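Local coordinates for RNA-binding protein RMD9, mitochondrial (Saccharomyces cerevisiae S288C, PDB 7A9X) that binds the dodecameric motif 5'-AAUAA[U/C]AUUCUU-3' in the 3'-UTRs of mitochondrial mRNAs and takes part in their processing or stability, at residues L55-T60 / P78-F83; H339-W344 / Q387-F392; A487-S492 / E570-L575. One frame throughout, in Å; residues are numbered along the deposited sequence.

Contact 1: L55-T60 / P78-F83; sequences LKYSTT and PSFAMF. With nucleotides of chain B.
Tyr57 and Phe83 mark the nearest backbone approach, with the CA of Tyr57 6.9 Å from the CA of Phe83. The last turns of helix 52-59 and the first turns of helix 78-97 run in markedly divergent, partly antiparallel directions at 124°, their axes 10.1 Å apart at the closest point. Tyr57 bridges this distance. Its CG is anti to the backbone N (chi1 172°), which starts the side chain across the gap, and the ring and its hydroxyl then meet three residues of the other helix. CD2 lies 3.4 Å from Phe83 CG, the tightest touch of the pair, with the ring planes inclined at 32° in an oblique arrangement. At CE1 the partner is Ser79 CB, 3.5 Å away, while the carbonyl oxygen of Ser79, which accepts the helical bond from Phe83 N, rests over one face, offset toward the rim. The hydroxyl of Tyr57 reaches the edge of the Phe80 ring, in its plane, with OH 3.6 Å from CD1. An alanine in place of Tyr57 would probably open a gap between the helices, leaving Phe83 CG and Ser79 CB without their main partner here. Beside Tyr57, Ser58 sets its CB 3.6 Å from CE1 of Phe83, so that the buried phenylalanine meets two successive residues. Ser58 also serves the RNA: its backbone O accepts a nearly straight hydrogen bond of 3.0 Å from N6 of A6 of chain B, consistent with reading the amino group of adenine. This surface contact precedes the first PPR repeat in the chain. Helix 105-128 lies against both segments: Asn117 ND2 is hydrogen-bonded to Ser58 OG, Leu55 packs on Arg110 and His113, and Phe80 touches Gln125.

Contact 2: H339-W344 / Q387-F392; sequences HVYRIW and QEIITF
Tyr341 and Trp344 both carry CG anti to the backbone N (chi1 -178° and 175°), which starts both side chains out from the helix; their far ring atoms then meet Ile389 and Phe392 on the other segment. Phe392 has the same first torsion and reaches back in the opposite sense, whereas Ile389 places CG2 anti to its backbone N and CG1 beside it, offering one branch to each aromatic partner. CG1 takes the tyrosine, lying 3.6 Å from Tyr341 CE1, the two side chains lying alongside each other and pointing opposite ways. CG2 takes the tryptophan at CH2, also 3.6 Å away. The neighbouring atom of the indole, CZ3 of Trp344, meets CD2 of Phe392 at 3.6 Å; the six-membered ring and the phenyl ring are 5.6 Å apart between centroids, their planes at 55°, an oblique aromatic pair. At the exposed margin Glu388 extends fully beyond CG and brings OE2 to 3.5 Å from Tyr341 OH, with its carboxylate turned steeply against the tyrosine ring. The contact is thus made by side chains alone, across nearly parallel helices whose axes are 12.8 Å apart, too far for the backbones to meet. The two segments belong to the repeats assigned as PPR5 and PPR6, and side-chain packing of this kind between successive repeats is what builds an alpha-solenoid of the PPR type. Helix 357-374 fills in beside them: its Asn364 OD1 accepts a hydrogen bond from Trp344 NE1, its Phe367 stacks on the indole, and Phe367 and Phe371 touch Ile389. Beyond, Ile389 and Ile390 both lean on Phe403 of helix 401-410, carrying the hydrophobic packing on to the next helix.

Contact 3: A487-S492 / E570-L575; sequences ATVVWS and ESYPIL. With nucleotides of chain B.
Val489 and Val490, opening helix 489-502, form the close-packed part of the contact by pressing on the two ends of Tyr572, whose CG is anti to the carbonyl carbon (chi1 -61°), starting the side chain toward the valines. CG1 of Val489 meets the root of that side chain, 3.7 Å from Tyr572 CB. Val490 attends to its far end: CG2 lies over one face of the ring as a CH-pi contact, 4.0 Å from the ring centroid and 29° off the normal, with Tyr572 CZ its nearest ring atom at 3.6 Å. The remaining apolar contacts are looser, although buried. The second branch of Val489, CG2, comes within 3.9 Å of Leu575 CD1, the two side chains crossing at about a right angle. Ile574 CD1 stays 3.9 Å from Ser492 O. Ser492 directs its hydroxyl back along its own helix, where OG and the backbone N both donate to Thr488 O; OG sits well above the carbonyl plane. At the partly exposed margin the neighbour is RNA. O4 of U13 of chain B lies in plane at the edge of the Tyr572 ring, 3.6 Å from CE2, and N3 of the same uracil donates a hydrogen bond of 2.9 Å to Ser571 OG, bent to 130° at the hydrogen. Tyr572 thus meets Val490 with a face and the uracil with an edge, which places the contact beside the U13 site. The contact lies beyond the last assigned PPR repeat, and helix 540-551 packs against it: Tyr544 touches Thr488 and Val489, and Ile541 meets Ser492 and Leu575. From helix 489-502 itself, Gln493 OE1 accepts from Ile574 N at the 3-10 segment 573-575.

How the contacts relate
Contact 2 is the buried one, joining nearly parallel helices of two successive PPR repeats, whereas contact 1 lies at the surface before the repeats and contact 3, partly buried, after them. No helix is shared, and the sites stand well apart, with centres 37 to 49 Å from one another; contacts 1 and 3 fall on opposite sides of the chain's centre. All three rely on aromatic and apolar packing, but the terminal two also meet RNA: 55-60 offers a backbone oxygen to an adenine, 570-575 a side-chain hydroxyl to a uracil. Contact 2, whose nearest atom is about 11 Å from the bound RNA, does not touch it and consists of packing between repeats.

Contact 1: L55-T60 / P78-F83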
loop_
_atom_site.group_PDB
_atom_site.type_symbol
_atom_site.label_atom_id
_atom_site.label_comp_id
_atom_site.label_asym_id
_atom_site.label_seq_id
_atom_site.Cartn_x
_atom_site.Cartn_y
_atom_site.Cartn_z
ATOM N N LEU A 55 -21.600 6.733 8.933
ATOM C CA LEU A 55 -20.790 7.932 8.741
ATOM C C LEU A 55 -20.329 8.501 10.076
ATOM O O LEU A 55 -19.193 8.975 10.196
ATOM C CB LEU A 55 -21.571 8.979 7.949
ATOM C CG LEU A 55 -21.485 8.910 6.423
ATOM C CD1 LEU A 55 -22.383 9.963 5.792
ATOM C CD2 LEU A 55 -20.045 9.085 5.953
ATOM N N LYS A 56 -21.195 8.463 11.090
ATOM C CA LYS A 56 -20.795 8.939 12.408
ATOM C C LYS A 56 -19.733 8.039 13.022
ATOM O O LYS A 56 -18.847 8.524 13.733
ATOM C CB LYS A 56 -22.014 9.032 13.325
ATOM C CG LYS A 56 -21.749 9.753 14.636
ATOM C CD LYS A 56 -23.016 9.869 15.466
ATOM C CE LYS A 56 -22.760 10.627 16.758
ATOM N NZ LYS A 56 -23.980 10.696 17.609
ATOM N N TYR A 57 -19.799 6.733 12.752
ATOM C CA TYR A 57 -18.774 5.821 13.249
ATOM C C TYR A 57 -17.424 6.096 12.599
ATOM O O TYR A 57 -16.389 6.079 13.275
ATOM C CB TYR A 57 -19.205 4.372 13.005
ATOM C CG TYR A 57 -18.144 3.333 13.316
ATOM C CD1 TYR A 57 -18.022 2.795 14.590
ATOM C CD2 TYR A 57 -17.276 2.879 12.328
ATOM C CE1 TYR A 57 -17.060 1.843 14.876
ATOM C CE2 TYR A 57 -16.310 1.926 12.605
ATOM C CZ TYR A 57 -16.207 1.412 13.881
ATOM O OH TYR A 57 -15.248 0.464 14.160
ATOM N N SER A 58 -17.413 6.353 11.291
ATOM C CA SER A 58 -16.158 6.481 10.560
ATOM C C SER A 58 -15.499 7.842 10.735
ATOM O O SER A 58 -14.330 7.997 10.366
ATOM C CB SER A 58 -16.387 6.208 9.072
ATOM O OG SER A 58 -17.360 7.084 8.532
ATOM N N THR A 59 -16.208 8.821 11.291
ATOM C CA THR A 59 -15.661 10.154 11.508
ATOM C C THR A 59 -15.365 10.444 12.973
ATOM O O THR A 59 -14.875 11.532 13.287
ATOM C CB THR A 59 -16.618 11.214 10.959
ATOM O OG1 THR A 59 -17.926 11.004 11.507
ATOM C CG2 THR A 59 -16.691 11.125 9.446
ATOM N N THR A 60 -15.646 9.504 13.871
ATOM C CA THR A 60 -15.363 9.687 15.281
ATOM C C THR A 60 -14.373 8.634 15.764
ATOM O O THR A 60 -14.482 7.463 15.386
ATOM C CB THR A 60 -16.648 9.607 16.118
ATOM O OG1 THR A 60 -17.316 8.366 15.860
ATOM C CG2 THR A 60 -17.576 10.762 15.770
ATOM N N PRO A 78 -18.853 -4.959 18.047
ATOM C CA PRO A 78 -20.214 -4.715 17.534
ATOM C C PRO A 78 -20.318 -3.460 16.687
ATOM O O PRO A 78 -20.988 -3.474 15.647
ATOM C CB PRO A 78 -21.055 -4.614 18.817
ATOM C CG PRO A 78 -20.074 -4.253 19.889
ATOM C CD PRO A 78 -18.813 -4.969 19.517
ATOM N N SER A 79 -19.672 -2.368 17.105
ATOM C CA SER A 79 -19.662 -1.163 16.282
ATOM C C SER A 79 -18.907 -1.389 14.980
ATOM O O SER A 79 -19.287 -0.842 13.938
ATOM C CB SER A 79 -19.051 0.002 17.061
ATOM O OG SER A 79 -19.893 0.407 18.127
ATOM N N PHE A 80 -17.843 -2.194 15.018
ATOM C CA PHE A 80 -17.111 -2.522 13.801
ATOM C C PHE A 80 -17.976 -3.335 12.845
ATOM O O PHE A 80 -17.989 -3.077 11.635
ATOM C CB PHE A 80 -15.832 -3.276 14.163
ATOM C CG PHE A 80 -14.904 -3.504 13.006
ATOM C CD1 PHE A 80 -14.102 -2.478 12.529
ATOM C CD2 PHE A 80 -14.815 -4.752 12.411
ATOM C CE1 PHE A 80 -13.240 -2.690 11.467
ATOM C CE2 PHE A 80 -13.955 -4.971 11.349
ATOM C CZ PHE A 80 -13.163 -3.939 10.880
ATOM N N ALA A 81 -18.714 -4.314 13.373
ATOM C CA ALA A 81 -19.616 -5.098 12.535
ATOM C C ALA A 81 -20.777 -4.253 12.028
ATOM O O ALA A 81 -21.198 -4.398 10.875
ATOM C CB ALA A 81 -20.132 -6.309 13.313
ATOM N N MET A 82 -21.312 -3.371 12.879
ATOM C CA MET A 82 -22.400 -2.495 12.453
ATOM C C MET A 82 -21.982 -1.634 11.267
ATOM O O MET A 82 -22.727 -1.513 10.287
ATOM C CB MET A 82 -22.855 -1.615 13.620
ATOM C CG MET A 82 -23.787 -2.305 14.605
ATOM S SD MET A 82 -25.411 -2.630 13.893
ATOM C CE MET A 82 -25.920 -0.971 13.445
ATOM N N PHE A 83 -20.783 -1.049 11.333
ATOM C CA PHE A 83 -20.305 -0.166 10.271
ATOM C C PHE A 83 -20.277 -0.875 8.923
ATOM O O PHE A 83 -20.763 -0.345 7.917
ATOM C CB PHE A 83 -18.913 0.360 10.630
ATOM C CG PHE A 83 -18.236 1.121 9.521
ATOM C CD1 PHE A 83 -18.654 2.396 9.179
ATOM C CD2 PHE A 83 -17.159 0.568 8.839
ATOM C CE1 PHE A 83 -18.024 3.103 8.166
ATOM C CE2 PHE A 83 -16.523 1.269 7.825
ATOM C CZ PHE A 83 -16.955 2.539 7.490
ATOM P P A B 6 -6.240 12.091 3.051
ATOM O OP1 A B 6 -5.124 11.997 2.075
ATOM O OP2 A B 6 -7.642 12.035 2.566
ATOM O "O5'" A B 6 -6.086 10.942 4.142
ATOM C "C5'" A B 6 -4.855 10.709 4.820
ATOM C "C4'" A B 6 -4.774 9.291 5.336
ATOM O "O4'" A B 6 -5.726 9.129 6.424
ATOM C "C3'" A B 6 -5.122 8.222 4.304
ATOM O "O3'" A B 6 -4.370 7.039 4.556
ATOM C "C2'" A B 6 -6.600 7.961 4.579
ATOM O "O2'" A B 6 -7.079 6.704 4.155
ATOM C "C1'" A B 6 -6.663 8.116 6.095
ATOM N N9 A B 6 -7.983 8.537 6.557
ATOM C C8 A B 6 -8.580 9.753 6.339
ATOM N N7 A B 6 -9.779 9.845 6.854
ATOM C C5 A B 6 -9.984 8.606 7.439
ATOM C C6 A B 6 -11.069 8.072 8.147
ATOM N N6 A B 6 -12.189 8.755 8.390
ATOM N N1 A B 6 -10.960 6.804 8.599
ATOM C C2 A B 6 -9.833 6.126 8.352
ATOM N N3 A B 6 -8.744 6.520 7.696
ATOM C C4 A B 6 -8.887 7.785 7.264
#

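Contact 2: H339-W344 / Q387-F392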
loop_
_atom_site.group_PDB
_atom_site.type_symbol
_atom_site.label_atom_id
_atom_site.label_comp_id
_atom_site.label_asym_id
_atom_site.label_seq_id
_atom_site.Cartn_x
_atom_site.Cartn_y
_atom_site.Cartn_z
ATOM N N HIS A 339 22.277 11.522 4.026
ATOM C CA HIS A 339 21.077 12.351 4.051
ATOM C C HIS A 339 19.824 11.492 4.168
ATOM O O HIS A 339 18.906 11.823 4.927
ATOM C CB HIS A 339 21.017 13.231 2.803
ATOM C CG HIS A 339 20.035 14.356 2.909
ATOM N ND1 HIS A 339 19.757 15.206 1.859
ATOM C CD2 HIS A 339 19.271 14.778 3.944
ATOM C CE1 HIS A 339 18.863 16.099 2.243
ATOM N NE2 HIS A 339 18.551 15.861 3.503
ATOM N N VAL A 340 19.771 10.387 3.422
ATOM C CA VAL A 340 18.667 9.442 3.556
ATOM C C VAL A 340 18.648 8.840 4.955
ATOM O O VAL A 340 17.582 8.662 5.556
ATOM C CB VAL A 340 18.776 8.352 2.472
ATOM C CG1 VAL A 340 17.737 7.263 2.692
ATOM C CG2 VAL A 340 18.623 8.960 1.091
ATOM N N TYR A 341 19.827 8.531 5.499
ATOM C CA TYR A 341 19.907 7.909 6.816
ATOM C C TYR A 341 19.475 8.875 7.914
ATOM O O TYR A 341 18.830 8.468 8.887
ATOM C CB TYR A 341 21.328 7.401 7.060
ATOM C CG TYR A 341 21.533 6.698 8.382
ATOM C CD1 TYR A 341 20.776 5.586 8.727
ATOM C CD2 TYR A 341 22.497 7.134 9.276
ATOM C CE1 TYR A 341 20.968 4.937 9.933
ATOM C CE2 TYR A 341 22.697 6.492 10.483
ATOM C CZ TYR A 341 21.932 5.394 10.807
ATOM O OH TYR A 341 22.130 4.754 12.010
ATOM N N ARG A 342 19.808 10.160 7.770
ATOM C CA ARG A 342 19.431 11.138 8.786
ATOM C C ARG A 342 17.924 11.366 8.811
ATOM O O ARG A 342 17.331 11.510 9.886
ATOM C CB ARG A 342 20.175 12.454 8.555
ATOM C CG ARG A 342 21.644 12.405 8.955
ATOM C CD ARG A 342 22.319 13.769 8.852
ATOM N NE ARG A 342 22.715 14.101 7.485
ATOM C CZ ARG A 342 22.012 14.879 6.668
ATOM N NH1 ARG A 342 22.457 15.125 5.442
ATOM N NH2 ARG A 342 20.868 15.414 7.074
ATOM N N ILE A 343 17.286 11.407 7.640
ATOM C CA ILE A 343 15.838 11.584 7.602
ATOM C C ILE A 343 15.138 10.347 8.151
ATOM O O ILE A 343 14.150 10.449 8.889
ATOM C CB ILE A 343 15.375 11.915 6.172
ATOM C CG1 ILE A 343 16.000 13.232 5.698
ATOM C CG2 ILE A 343 13.853 11.985 6.104
ATOM C CD1 ILE A 343 15.658 14.423 6.574
ATOM N N TRP A 344 15.648 9.160 7.811
ATOM C CA TRP A 344 15.073 7.925 8.332
ATOM C C TRP A 344 15.166 7.870 9.852
ATOM O O TRP A 344 14.236 7.405 10.520
ATOM C CB TRP A 344 15.775 6.722 7.706
ATOM C CG TRP A 344 15.328 5.406 8.258
ATOM C CD1 TRP A 344 14.214 4.703 7.904
ATOM C CD2 TRP A 344 15.993 4.629 9.260
ATOM N NE1 TRP A 344 14.144 3.535 8.625
ATOM C CE2 TRP A 344 15.223 3.466 9.465
ATOM C CE3 TRP A 344 17.165 4.805 10.005
ATOM C CZ2 TRP A 344 15.586 2.483 10.384
ATOM C CZ3 TRP A 344 17.524 3.828 10.917
ATOM C CH2 TRP A 344 16.735 2.681 11.098
ATOM N N GLN A 387 24.958 -2.743 11.947
ATOM C CA GLN A 387 25.011 -2.824 13.403
ATOM C C GLN A 387 24.679 -1.482 14.040
ATOM O O GLN A 387 23.990 -1.425 15.064
ATOM C CB GLN A 387 26.389 -3.308 13.852
ATOM C CG GLN A 387 26.706 -4.736 13.449
ATOM C CD GLN A 387 28.127 -5.133 13.794
ATOM O OE1 GLN A 387 28.999 -4.279 13.957
ATOM N NE2 GLN A 387 28.366 -6.434 13.912
ATOM N N GLU A 388 25.164 -0.390 13.447
ATOM C CA GLU A 388 24.800 0.937 13.933
ATOM C C GLU A 388 23.306 1.187 13.764
ATOM O O GLU A 388 22.669 1.796 14.631
ATOM C CB GLU A 388 25.619 1.999 13.198
ATOM C CG GLU A 388 25.240 3.434 13.529
ATOM C CD GLU A 388 26.021 4.448 12.710
ATOM O OE1 GLU A 388 27.135 4.118 12.250
ATOM O OE2 GLU A 388 25.518 5.576 12.521
ATOM N N ILE A 389 22.732 0.712 12.656
ATOM C CA ILE A 389 21.298 0.852 12.431
ATOM C C ILE A 389 20.514 0.025 13.443
ATOM O O ILE A 389 19.492 0.476 13.976
ATOM C CB ILE A 389 20.959 0.459 10.980
ATOM C CG1 ILE A 389 21.612 1.440 10.001
ATOM C CG2 ILE A 389 19.455 0.406 10.768
ATOM C CD1 ILE A 389 21.534 1.009 8.553
ATOM N N ILE A 390 20.978 -1.194 13.730
ATOM C CA ILE A 390 20.287 -2.052 14.689
ATOM C C ILE A 390 20.359 -1.456 16.090
ATOM O O ILE A 390 19.378 -1.483 16.845
ATOM C CB ILE A 390 20.877 -3.474 14.643
ATOM C CG1 ILE A 390 20.554 -4.136 13.304
ATOM C CG2 ILE A 390 20.352 -4.314 15.796
ATOM C CD1 ILE A 390 21.319 -5.417 13.057
ATOM N N THR A 391 21.518 -0.907 16.457
ATOM C CA THR A 391 21.659 -0.265 17.760
ATOM C C THR A 391 20.740 0.945 17.881
ATOM O O THR A 391 20.069 1.126 18.904
ATOM C CB THR A 391 23.119 0.138 17.987
ATOM O OG1 THR A 391 23.928 -1.040 18.097
ATOM C CG2 THR A 391 23.268 0.968 19.255
ATOM N N PHE A 392 20.687 1.781 16.841
ATOM C CA PHE A 392 19.808 2.944 16.879
ATOM C C PHE A 392 18.345 2.526 16.953
ATOM O O PHE A 392 17.564 3.086 17.732
ATOM C CB PHE A 392 20.039 3.831 15.657
ATOM C CG PHE A 392 18.909 4.783 15.393
ATOM C CD1 PHE A 392 18.824 5.981 16.082
ATOM C CD2 PHE A 392 17.918 4.467 14.473
ATOM C CE1 PHE A 392 17.780 6.853 15.851
ATOM C CE2 PHE A 392 16.871 5.332 14.239
ATOM C CZ PHE A 392 16.801 6.528 14.928
#

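Contact 3: A487-S492 / E570-L575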
loop_
_atom_site.group_PDB
_atom_site.type_symbol
_atom_site.label_atom_id
_atom_site.label_comp_id
_atom_site.label_asym_id
_atom_site.label_seq_id
_atom_site.Cartn_x
_atom_site.Cartn_y
_atom_site.Cartn_z
ATOM N N ALA A 487 14.824 -21.188 -3.680
ATOM C CA ALA A 487 15.999 -21.778 -3.055
ATOM C C ALA A 487 16.544 -22.976 -3.821
ATOM O O ALA A 487 17.588 -23.513 -3.438
ATOM C CB ALA A 487 15.681 -22.190 -1.615
ATOM N N THR A 488 15.868 -23.411 -4.884
ATOM C CA THR A 488 16.316 -24.579 -5.633
ATOM C C THR A 488 16.398 -24.280 -7.127
ATOM O O THR A 488 17.494 -24.150 -7.682
ATOM C CB THR A 488 15.380 -25.767 -5.378
ATOM O OG1 THR A 488 14.051 -25.430 -5.793
ATOM C CG2 THR A 488 15.361 -26.139 -3.895
ATOM N N VAL A 489 15.238 -24.159 -7.776
ATOM C CA VAL A 489 15.182 -24.035 -9.231
ATOM C C VAL A 489 15.881 -22.764 -9.697
ATOM O O VAL A 489 16.674 -22.785 -10.647
ATOM C CB VAL A 489 13.720 -24.074 -9.710
ATOM C CG1 VAL A 489 13.645 -23.982 -11.232
ATOM C CG2 VAL A 489 13.039 -25.328 -9.207
ATOM N N VAL A 490 15.589 -21.637 -9.044
ATOM C CA VAL A 490 16.166 -20.363 -9.464
ATOM C C VAL A 490 17.677 -20.376 -9.278
ATOM O O VAL A 490 18.426 -19.888 -10.132
ATOM C CB VAL A 490 15.501 -19.202 -8.702
ATOM C CG1 VAL A 490 16.015 -17.868 -9.212
ATOM C CG2 VAL A 490 13.993 -19.281 -8.846
ATOM N N TRP A 491 18.150 -20.943 -8.165
ATOM C CA TRP A 491 19.589 -21.063 -7.951
ATOM C C TRP A 491 20.230 -21.951 -9.010
ATOM O O TRP A 491 21.296 -21.619 -9.541
ATOM C CB TRP A 491 19.866 -21.606 -6.547
ATOM C CG TRP A 491 21.325 -21.830 -6.247
ATOM C CD1 TRP A 491 22.193 -20.944 -5.672
ATOM C CD2 TRP A 491 22.078 -23.020 -6.503
ATOM N NE1 TRP A 491 23.440 -21.510 -5.559
ATOM C CE2 TRP A 491 23.396 -22.784 -6.062
ATOM C CE3 TRP A 491 21.768 -24.262 -7.065
ATOM C CZ2 TRP A 491 24.401 -23.745 -6.165
ATOM C CZ3 TRP A 491 22.765 -25.214 -7.166
ATOM C CH2 TRP A 491 24.066 -24.950 -6.718
ATOM N N SER A 492 19.592 -23.078 -9.339
ATOM C CA SER A 492 20.137 -23.964 -10.362
ATOM C C SER A 492 20.130 -23.294 -11.730
ATOM O O SER A 492 21.125 -23.354 -12.461
ATOM C CB SER A 492 19.349 -25.273 -10.400
ATOM O OG SER A 492 19.324 -25.895 -9.127
ATOM N N GLU A 570 8.285 -22.823 -17.733
ATOM C CA GLU A 570 8.208 -21.836 -18.803
ATOM C C GLU A 570 9.093 -20.630 -18.520
ATOM O O GLU A 570 9.558 -19.972 -19.458
ATOM C CB GLU A 570 6.759 -21.395 -19.011
ATOM C CG GLU A 570 5.855 -22.481 -19.569
ATOM C CD GLU A 570 4.418 -22.022 -19.710
ATOM O OE1 GLU A 570 3.505 -22.828 -19.429
ATOM O OE2 GLU A 570 4.200 -20.854 -20.095
ATOM N N SER A 571 9.333 -20.323 -17.245
ATOM C CA SER A 571 10.235 -19.244 -16.863
ATOM C C SER A 571 11.628 -19.735 -16.503
ATOM O O SER A 571 12.595 -18.982 -16.651
ATOM C CB SER A 571 9.663 -18.462 -15.677
ATOM O OG SER A 571 8.430 -17.847 -16.014
ATOM N N TYR A 572 11.750 -20.975 -16.033
ATOM C CA TYR A 572 13.034 -21.572 -15.674
ATOM C C TYR A 572 13.149 -22.893 -16.424
ATOM O O TYR A 572 12.748 -23.948 -15.916
ATOM C CB TYR A 572 13.149 -21.758 -14.163
ATOM C CG TYR A 572 13.060 -20.458 -13.394
ATOM C CD1 TYR A 572 14.195 -19.693 -13.152
ATOM C CD2 TYR A 572 11.838 -19.987 -12.923
ATOM C CE1 TYR A 572 14.118 -18.502 -12.456
ATOM C CE2 TYR A 572 11.750 -18.795 -12.227
ATOM C CZ TYR A 572 12.892 -18.057 -11.997
ATOM O OH TYR A 572 12.811 -16.871 -11.303
ATOM N N PRO A 573 13.696 -22.867 -17.646
ATOM C CA PRO A 573 13.663 -24.067 -18.501
ATOM C C PRO A 573 14.485 -25.236 -17.979
ATOM O O PRO A 573 14.330 -26.348 -18.501
ATOM C CB PRO A 573 14.218 -23.556 -19.839
ATOM C CG PRO A 573 14.042 -22.065 -19.792
ATOM C CD PRO A 573 14.242 -21.698 -18.353
ATOM N N ILE A 574 15.347 -25.033 -16.978
ATOM C CA ILE A 574 16.103 -26.153 -16.428
ATOM C C ILE A 574 15.180 -27.153 -15.743
ATOM O O ILE A 574 15.581 -28.294 -15.485
ATOM C CB ILE A 574 17.196 -25.650 -15.463
ATOM C CG1 ILE A 574 18.217 -26.754 -15.180
ATOM C CG2 ILE A 574 16.578 -25.136 -14.171
ATOM C CD1 ILE A 574 19.326 -26.341 -14.240
ATOM N N LEU A 575 13.940 -26.759 -15.452
ATOM C CA LEU A 575 12.976 -27.690 -14.885
ATOM C C LEU A 575 12.458 -28.679 -15.923
ATOM O O LEU A 575 11.988 -29.761 -15.551
ATOM C CB LEU A 575 11.813 -26.913 -14.264
ATOM C CG LEU A 575 11.095 -27.543 -13.070
ATOM C CD1 LEU A 575 12.089 -27.890 -11.979
ATOM C CD2 LEU A 575 10.032 -26.597 -12.539
ATOM P P U B 13 5.741 -15.595 -7.311
ATOM O OP1 U B 13 5.487 -17.056 -7.249
ATOM O OP2 U B 13 7.127 -15.085 -7.150
ATOM O "O5'" U B 13 5.187 -15.049 -8.699
ATOM C "C5'" U B 13 5.060 -13.656 -8.945
ATOM C "C4'" U B 13 4.948 -13.376 -10.421
ATOM O "O4'" U B 13 6.210 -13.687 -11.067
ATOM C "C3'" U B 13 3.921 -14.215 -11.167
ATOM O "O3'" U B 13 2.615 -13.666 -11.090
ATOM C "C2'" U B 13 4.474 -14.258 -12.585
ATOM O "O2'" U B 13 4.143 -13.070 -13.288
ATOM C "C1'" U B 13 5.982 -14.266 -12.332
ATOM N N1 U B 13 6.562 -15.629 -12.330
ATOM C C2 U B 13 6.621 -16.343 -13.514
ATOM O O2 U B 13 6.202 -15.922 -14.580
ATOM N N3 U B 13 7.187 -17.591 -13.406
ATOM C C4 U B 13 7.699 -18.184 -12.268
ATOM O O4 U B 13 8.178 -19.319 -12.334
ATOM C C5 U B 13 7.612 -17.381 -11.090
ATOM C C6 U B 13 7.063 -16.163 -11.163
#